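Local coordinates for protein GCN5-related N-acetyltransferase (Streptococcus suis, PDB 3G3S) that probably transfers an acetyl group from acetyl-CoA to an amine of a still unidentified acceptor, as in other members of the GNAT acetyltransferase family, at residues N72-P77 against F97-T102; R144-N149 against E188-E193. All coordinates share one frame; numbering follows the deposited sequence.

Interaction 1 (N72-P77 against F97-T102); sequences NIILVP and FTRYAT. With EDO (1,2-ethanediol), chain H; EDO (1,2-ethanediol), chain F.
Ile74 meets Phe97 and Arg99 across two strands that are not paired: their closest CA atoms, in Ile74 and Phe97, are 10.0 Å apart, and strand 239-248 runs between them, antiparallel to both. With helix 80-90 as the connection, this is a beta-alpha-beta crossover with one strand inserted between its two parallel strands, within the GNAT sheet. Side chains alone close the distance. Ile74 splits its two branches between the partners. Its CG2 lies 4.0 Å from Phe97 CZ, the far end of the ring, with the two side chains nearly perpendicular. The longer branch runs out beside the backbone N (chi1 -59°), which carries CD1 to 3.4 Å from Arg99 NH1, obliquely to the guanidinium. A branched aliphatic residue suits this place because it can fill two directions at once.

The polar end of Arg99 is held elsewhere: NE bonds to Tyr243 OH and NH2 forms a salt bridge with Asp222. NH2 also donates to O2 of a 1,2-ethanediol, probably from the crystallisation liquor, at 3.0 Å in the guanidinium plane, though bent (136° at the hydrogen). The isoleucine methyls thus meet an aromatic carbon on one branch and a guanidinium, its rotation fixed by polar neighbours, on the other.

Interaction 2 (R144-N149 against E188-E193); sequences RDLVGN and EVDTRE. With EDO (1,2-ethanediol), chain F.
Leu146, Glu188 and Asp145 carry this contact, in which the loop between helices 131-139 and 153-159 packs on a strand of the central GNAT sheet. The backbones come closest at Leu146 and Glu188, whose CA atoms are 6.1 Å apart. Leu146 reaches in with one methyl: CD2 lies 3.6 Å from the carbonyl O of Glu188 and also touches Glu188 CG, the two side chains crossing at about a right angle. The same methyl is 3.7 Å from Asp190 OD2, as the leucine and the aspartate pass each other in opposite directions. Leucine suits the place because it sets a compact apolar end against the aliphatic part of the glutamate.

Glu188 swings its CG away from its own backbone N (chi1 168°) and then bends at the next torsion (72°), turning the carboxylate back toward Asp145. Asp145 offers its CB, 3.6 Å from Glu188 OE2, and its own carboxylate stays apart, with OD2 4.3 Å from that oxygen. Three acids thus gather here, with Glu188 OE2 and Asp190 OD2 2.5 Å apart. The other oxygen, Glu188 OE1, lies 2.8 Å from O1 of a 1,2-ethanediol, and a cacodylate ion is also near this side chain. Both probably come from the crystallisation liquor, but their presence is consistent with the acid cluster lying at the edge of a pocket.

Residues 144-146 form a turn with helical backbone torsions, in which Arg144 O accepts from the amides of Val147 and Gly148. Behind it, Leu146 and Val147 pack on Cys137 of helix 131-139, and Leu146 O bonds to Ser176 of strand 170-181. That strand also pairs with strand 184-191 through Glu188 and Asp190, while helix 200-214 meets Val189 and Thr191.

Overall arrangement
From the N terminus, interaction 1 comes first: strand 73-77 leads through helix 80-90 into strand 94-102, and the contact closes this short excursion of 19 intervening residues. Interaction 2 opens later, after helix 131-139, and closes a longer loop of 38 residues that holds helix 153-159 and the hairpin-forming strands up to 184-191. The two therefore follow in series, neither enclosing nor crossing the other. Both reach the same mixed sheet, the first joining two strands that have 239-248 between them, the second laying a loop on strand 184-191. Their centres are about 17 Å apart, yet one 1,2-ethanediol, probably from the crystallisation liquor, lies between Arg99 and Glu188.

Interaction 1 (N72-P77 against F97-T102)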
loop_
_atom_site.group_PDB
_atom_site.type_symbol
_atom_site.label_atom_id
_atom_site.label_comp_id
_atom_site.label_asym_id
_atom_site.label_seq_id
_atom_site.Cartn_x
_atom_site.Cartn_y
_atom_site.Cartn_z
ATOM N N ASN A 72 -7.960 26.128 4.539
ATOM C CA ASN A 72 -9.318 25.779 4.900
ATOM C C ASN A 72 -9.236 24.361 5.476
ATOM O O ASN A 72 -9.519 23.384 4.779
ATOM C CB ASN A 72 -10.185 25.837 3.653
ATOM C CG ASN A 72 -11.615 25.462 3.924
ATOM O OD1 ASN A 72 -12.096 25.580 5.063
ATOM N ND2 ASN A 72 -12.322 24.994 2.871
ATOM N N ILE A 73 -8.874 24.264 6.753
ATOM C CA ILE A 73 -8.468 22.980 7.373
ATOM C C ILE A 73 -9.159 22.587 8.646
ATOM O O ILE A 73 -9.519 23.454 9.455
ATOM C CB ILE A 73 -6.910 23.037 7.674
ATOM C CG1 ILE A 73 -6.347 21.675 8.037
ATOM C CG2 ILE A 73 -6.608 24.022 8.781
ATOM C CD1 ILE A 73 -4.879 21.519 7.778
ATOM N N ILE A 74 -9.417 21.274 8.789
ATOM C CA ILE A 74 -9.879 20.698 10.054
ATOM C C ILE A 74 -8.631 20.059 10.715
ATOM O O ILE A 74 -7.999 19.161 10.124
ATOM C CB ILE A 74 -11.060 19.655 9.906
ATOM C CG1 ILE A 74 -12.293 20.319 9.235
ATOM C CG2 ILE A 74 -11.410 19.031 11.286
ATOM C CD1 ILE A 74 -13.463 19.318 8.902
ATOM N N LEU A 75 -8.248 20.580 11.891
ATOM C CA LEU A 75 -7.143 20.062 12.683
ATOM C C LEU A 75 -7.679 18.979 13.609
ATOM O O LEU A 75 -8.640 19.223 14.361
ATOM C CB LEU A 75 -6.539 21.139 13.575
ATOM C CG LEU A 75 -6.016 22.376 12.887
ATOM C CD1 LEU A 75 -5.392 23.294 13.929
ATOM C CD2 LEU A 75 -5.012 21.977 11.857
ATOM N N VAL A 76 -7.060 17.805 13.577
ATOM C CA VAL A 76 -7.502 16.713 14.422
ATOM C C VAL A 76 -6.353 16.259 15.339
ATOM O O VAL A 76 -5.457 15.563 14.903
ATOM C CB VAL A 76 -8.043 15.519 13.621
ATOM C CG1 VAL A 76 -8.576 14.455 14.627
ATOM C CG2 VAL A 76 -9.128 15.952 12.595
ATOM N N PRO A 77 -6.397 16.644 16.622
ATOM C CA PRO A 77 -5.367 16.243 17.565
ATOM C C PRO A 77 -5.471 14.780 17.995
ATOM O O PRO A 77 -6.559 14.317 18.350
ATOM C CB PRO A 77 -5.655 17.102 18.782
ATOM C CG PRO A 77 -7.061 17.443 18.723
ATOM C CD PRO A 77 -7.433 17.483 17.266
ATOM N N PHE A 97 -14.677 22.099 18.170
ATOM C CA PHE A 97 -15.950 21.411 17.926
ATOM C C PHE A 97 -15.731 19.903 17.950
ATOM O O PHE A 97 -14.589 19.445 18.040
ATOM C CB PHE A 97 -16.631 21.884 16.619
ATOM C CG PHE A 97 -15.911 21.486 15.361
ATOM C CD1 PHE A 97 -14.810 22.180 14.934
ATOM C CD2 PHE A 97 -16.347 20.427 14.595
ATOM C CE1 PHE A 97 -14.177 21.844 13.787
ATOM C CE2 PHE A 97 -15.695 20.063 13.450
ATOM C CZ PHE A 97 -14.595 20.772 13.039
ATOM N N THR A 98 -16.838 19.157 17.888
ATOM C CA THR A 98 -16.835 17.707 17.991
ATOM C C THR A 98 -17.306 17.038 16.730
ATOM O O THR A 98 -18.306 17.448 16.144
ATOM C CB THR A 98 -17.749 17.230 19.140
ATOM O OG1 THR A 98 -17.298 17.829 20.366
ATOM C CG2 THR A 98 -17.726 15.695 19.284
ATOM N N ARG A 99 -16.517 16.063 16.281
ATOM C CA ARG A 99 -16.839 15.233 15.131
ATOM C C ARG A 99 -17.075 13.849 15.705
ATOM O O ARG A 99 -16.741 13.592 16.869
ATOM C CB ARG A 99 -15.721 15.227 14.098
ATOM C CG ARG A 99 -15.605 16.534 13.319
ATOM C CD ARG A 99 -14.439 16.511 12.321
ATOM N NE ARG A 99 -14.516 15.403 11.363
ATOM C CZ ARG A 99 -14.947 15.485 10.120
ATOM N NH1 ARG A 99 -15.402 16.618 9.620
ATOM N NH2 ARG A 99 -14.937 14.413 9.362
ATOM N N TYR A 100 -17.673 12.978 14.889
ATOM C CA TYR A 100 -18.064 11.650 15.337
ATOM C C TYR A 100 -17.522 10.577 14.398
ATOM O O TYR A 100 -17.913 10.484 13.240
ATOM C CB TYR A 100 -19.609 11.577 15.463
ATOM C CG TYR A 100 -20.138 12.655 16.414
ATOM C CD1 TYR A 100 -20.412 13.922 15.944
ATOM C CD2 TYR A 100 -20.319 12.412 17.790
ATOM C CE1 TYR A 100 -20.851 14.944 16.784
ATOM C CE2 TYR A 100 -20.771 13.437 18.641
ATOM C CZ TYR A 100 -21.016 14.701 18.119
ATOM O OH TYR A 100 -21.475 15.725 18.893
ATOM N N ALA A 101 -16.619 9.764 14.932
ATOM C CA ALA A 101 -16.040 8.681 14.204
ATOM C C ALA A 101 -17.054 7.538 14.236
ATOM O O ALA A 101 -17.796 7.407 15.192
ATOM C CB ALA A 101 -14.776 8.244 14.872
ATOM N N THR A 102 -17.026 6.716 13.215
ATOM C CA THR A 102 -17.890 5.531 13.164
ATOM C C THR A 102 -16.992 4.296 13.108
ATOM O O THR A 102 -15.818 4.370 12.749
ATOM C CB THR A 102 -18.877 5.586 11.964
ATOM O OG1 THR A 102 -18.174 5.433 10.721
ATOM C CG2 THR A 102 -19.687 6.911 11.971
HETATM C C1 EDO H . -7.924 14.838 21.425
HETATM O O1 EDO H . -7.823 13.435 21.219
HETATM C C2 EDO H . -8.218 15.068 22.894
HETATM O O2 EDO H . -9.526 14.547 23.145
HETATM C C1 EDO F . -14.522 14.254 4.584
HETATM O O1 EDO F . -15.838 14.802 4.720
HETATM C C2 EDO F . -14.082 13.552 5.861
HETATM O O2 EDO F . -15.223 13.155 6.633
#

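Interaction 2 (R144-N149 against E188-E193)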
loop_
_atom_site.group_PDB
_atom_site.type_symbol
_atom_site.label_atom_id
_atom_site.label_comp_id
_atom_site.label_asym_id
_atom_site.label_seq_id
_atom_site.Cartn_x
_atom_site.Cartn_y
_atom_site.Cartn_z
ATOM N N ARG A 144 -17.819 21.386 -4.300
ATOM C CA ARG A 144 -16.471 21.146 -4.761
ATOM C C ARG A 144 -15.694 20.060 -4.053
ATOM O O ARG A 144 -14.906 19.392 -4.695
ATOM C CB ARG A 144 -15.687 22.461 -4.805
ATOM C CG ARG A 144 -15.390 23.100 -3.533
ATOM C CD ARG A 144 -14.596 24.379 -3.801
ATOM N NE ARG A 144 -14.018 24.918 -2.573
ATOM C CZ ARG A 144 -13.159 25.940 -2.521
ATOM N NH1 ARG A 144 -12.766 26.588 -3.625
ATOM N NH2 ARG A 144 -12.699 26.333 -1.335
ATOM N N ASP A 145 -15.931 19.848 -2.759
ATOM C CA ASP A 145 -15.241 18.776 -2.042
ATOM C C ASP A 145 -15.656 17.373 -2.487
ATOM O O ASP A 145 -15.022 16.391 -2.098
ATOM C CB ASP A 145 -15.456 18.914 -0.539
ATOM C CG ASP A 145 -14.736 20.108 0.038
ATOM O OD1 ASP A 145 -13.794 20.614 -0.614
ATOM O OD2 ASP A 145 -15.121 20.527 1.145
ATOM N N LEU A 146 -16.711 17.268 -3.287
ATOM C CA LEU A 146 -17.091 15.955 -3.826
ATOM C C LEU A 146 -15.960 15.365 -4.718
ATOM O O LEU A 146 -15.762 14.151 -4.766
ATOM C CB LEU A 146 -18.388 16.066 -4.606
ATOM C CG LEU A 146 -19.643 16.372 -3.788
ATOM C CD1 LEU A 146 -20.856 16.517 -4.694
ATOM C CD2 LEU A 146 -19.855 15.298 -2.717
ATOM N N VAL A 147 -15.229 16.247 -5.416
ATOM C CA VAL A 147 -14.165 15.861 -6.322
ATOM C C VAL A 147 -12.873 16.668 -6.223
ATOM O O VAL A 147 -11.858 16.231 -6.759
ATOM C CB VAL A 147 -14.629 16.010 -7.782
ATOM C CG1 VAL A 147 -15.944 15.279 -7.993
ATOM C CG2 VAL A 147 -14.776 17.471 -8.190
ATOM N N GLY A 148 -12.916 17.811 -5.539
ATOM C CA GLY A 148 -11.788 18.763 -5.509
ATOM C C GLY A 148 -10.494 18.368 -4.848
ATOM O O GLY A 148 -9.490 19.076 -4.988
ATOM N N ASN A 149 -10.489 17.272 -4.103
ATOM C CA ASN A 149 -9.269 16.843 -3.459
ATOM C C ASN A 149 -8.369 16.067 -4.392
ATOM O O ASN A 149 -7.213 15.870 -4.082
ATOM C CB ASN A 149 -9.598 16.026 -2.218
ATOM C CG ASN A 149 -10.195 16.872 -1.153
ATOM O OD1 ASN A 149 -9.587 17.856 -0.727
ATOM N ND2 ASN A 149 -11.398 16.535 -0.738
ATOM N N GLU A 188 -17.933 11.910 1.418
ATOM C CA GLU A 188 -18.318 13.299 1.509
ATOM C C GLU A 188 -19.720 13.311 0.951
ATOM O O GLU A 188 -19.915 12.829 -0.158
ATOM C CB GLU A 188 -17.449 14.128 0.594
ATOM C CG GLU A 188 -17.895 15.568 0.359
ATOM C CD GLU A 188 -17.694 16.496 1.549
ATOM O OE1 GLU A 188 -17.024 16.142 2.533
ATOM O OE2 GLU A 188 -18.212 17.619 1.468
ATOM N N VAL A 189 -20.660 13.870 1.704
ATOM C CA VAL A 189 -22.018 14.047 1.246
ATOM C C VAL A 189 -22.355 15.532 1.360
ATOM O O VAL A 189 -22.048 16.179 2.387
ATOM C CB VAL A 189 -23.021 13.224 2.072
ATOM C CG1 VAL A 189 -24.401 13.421 1.526
ATOM C CG2 VAL A 189 -22.648 11.745 2.049
ATOM N N ASP A 190 -22.998 16.076 0.324
ATOM C CA ASP A 190 -23.400 17.482 0.304
ATOM C C ASP A 190 -24.746 17.663 -0.414
ATOM O O ASP A 190 -25.012 16.969 -1.406
ATOM C CB ASP A 190 -22.357 18.290 -0.449
ATOM C CG ASP A 190 -21.030 18.427 0.302
ATOM O OD1 ASP A 190 -21.040 19.053 1.379
ATOM O OD2 ASP A 190 -19.972 17.989 -0.224
ATOM N N THR A 191 -25.583 18.580 0.082
ATOM C CA THR A 191 -26.829 18.930 -0.561
ATOM C C THR A 191 -26.946 20.435 -0.655
ATOM O O THR A 191 -26.647 21.140 0.298
ATOM C CB THR A 191 -28.000 18.371 0.198
ATOM O OG1 THR A 191 -27.846 16.950 0.254
ATOM C CG2 THR A 191 -29.337 18.729 -0.483
ATOM N N ARG A 192 -27.407 20.935 -1.797
ATOM C CA ARG A 192 -27.514 22.365 -1.978
ATOM C C ARG A 192 -28.583 22.898 -0.998
ATOM O O ARG A 192 -29.596 22.248 -0.765
ATOM C CB ARG A 192 -27.781 22.680 -3.442
ATOM C CG ARG A 192 -27.329 24.052 -3.787
ATOM C CD ARG A 192 -27.502 24.323 -5.237
ATOM N NE ARG A 192 -28.897 24.429 -5.651
ATOM C CZ ARG A 192 -29.275 24.566 -6.918
ATOM N NH1 ARG A 192 -28.376 24.525 -7.872
ATOM N NH2 ARG A 192 -30.563 24.676 -7.231
ATOM N N GLU A 193 -28.332 24.054 -0.398
ATOM C CA GLU A 193 -29.201 24.594 0.686
ATOM C C GLU A 193 -30.687 24.551 0.380
ATOM O O GLU A 193 -31.500 24.091 1.196
ATOM C CB GLU A 193 -28.788 26.032 1.027
HETATM C C1 EDO F . -14.522 14.254 4.584
HETATM O O1 EDO F . -15.838 14.802 4.720
HETATM C C2 EDO F . -14.082 13.552 5.861
HETATM O O2 EDO F . -15.223 13.155 6.633
#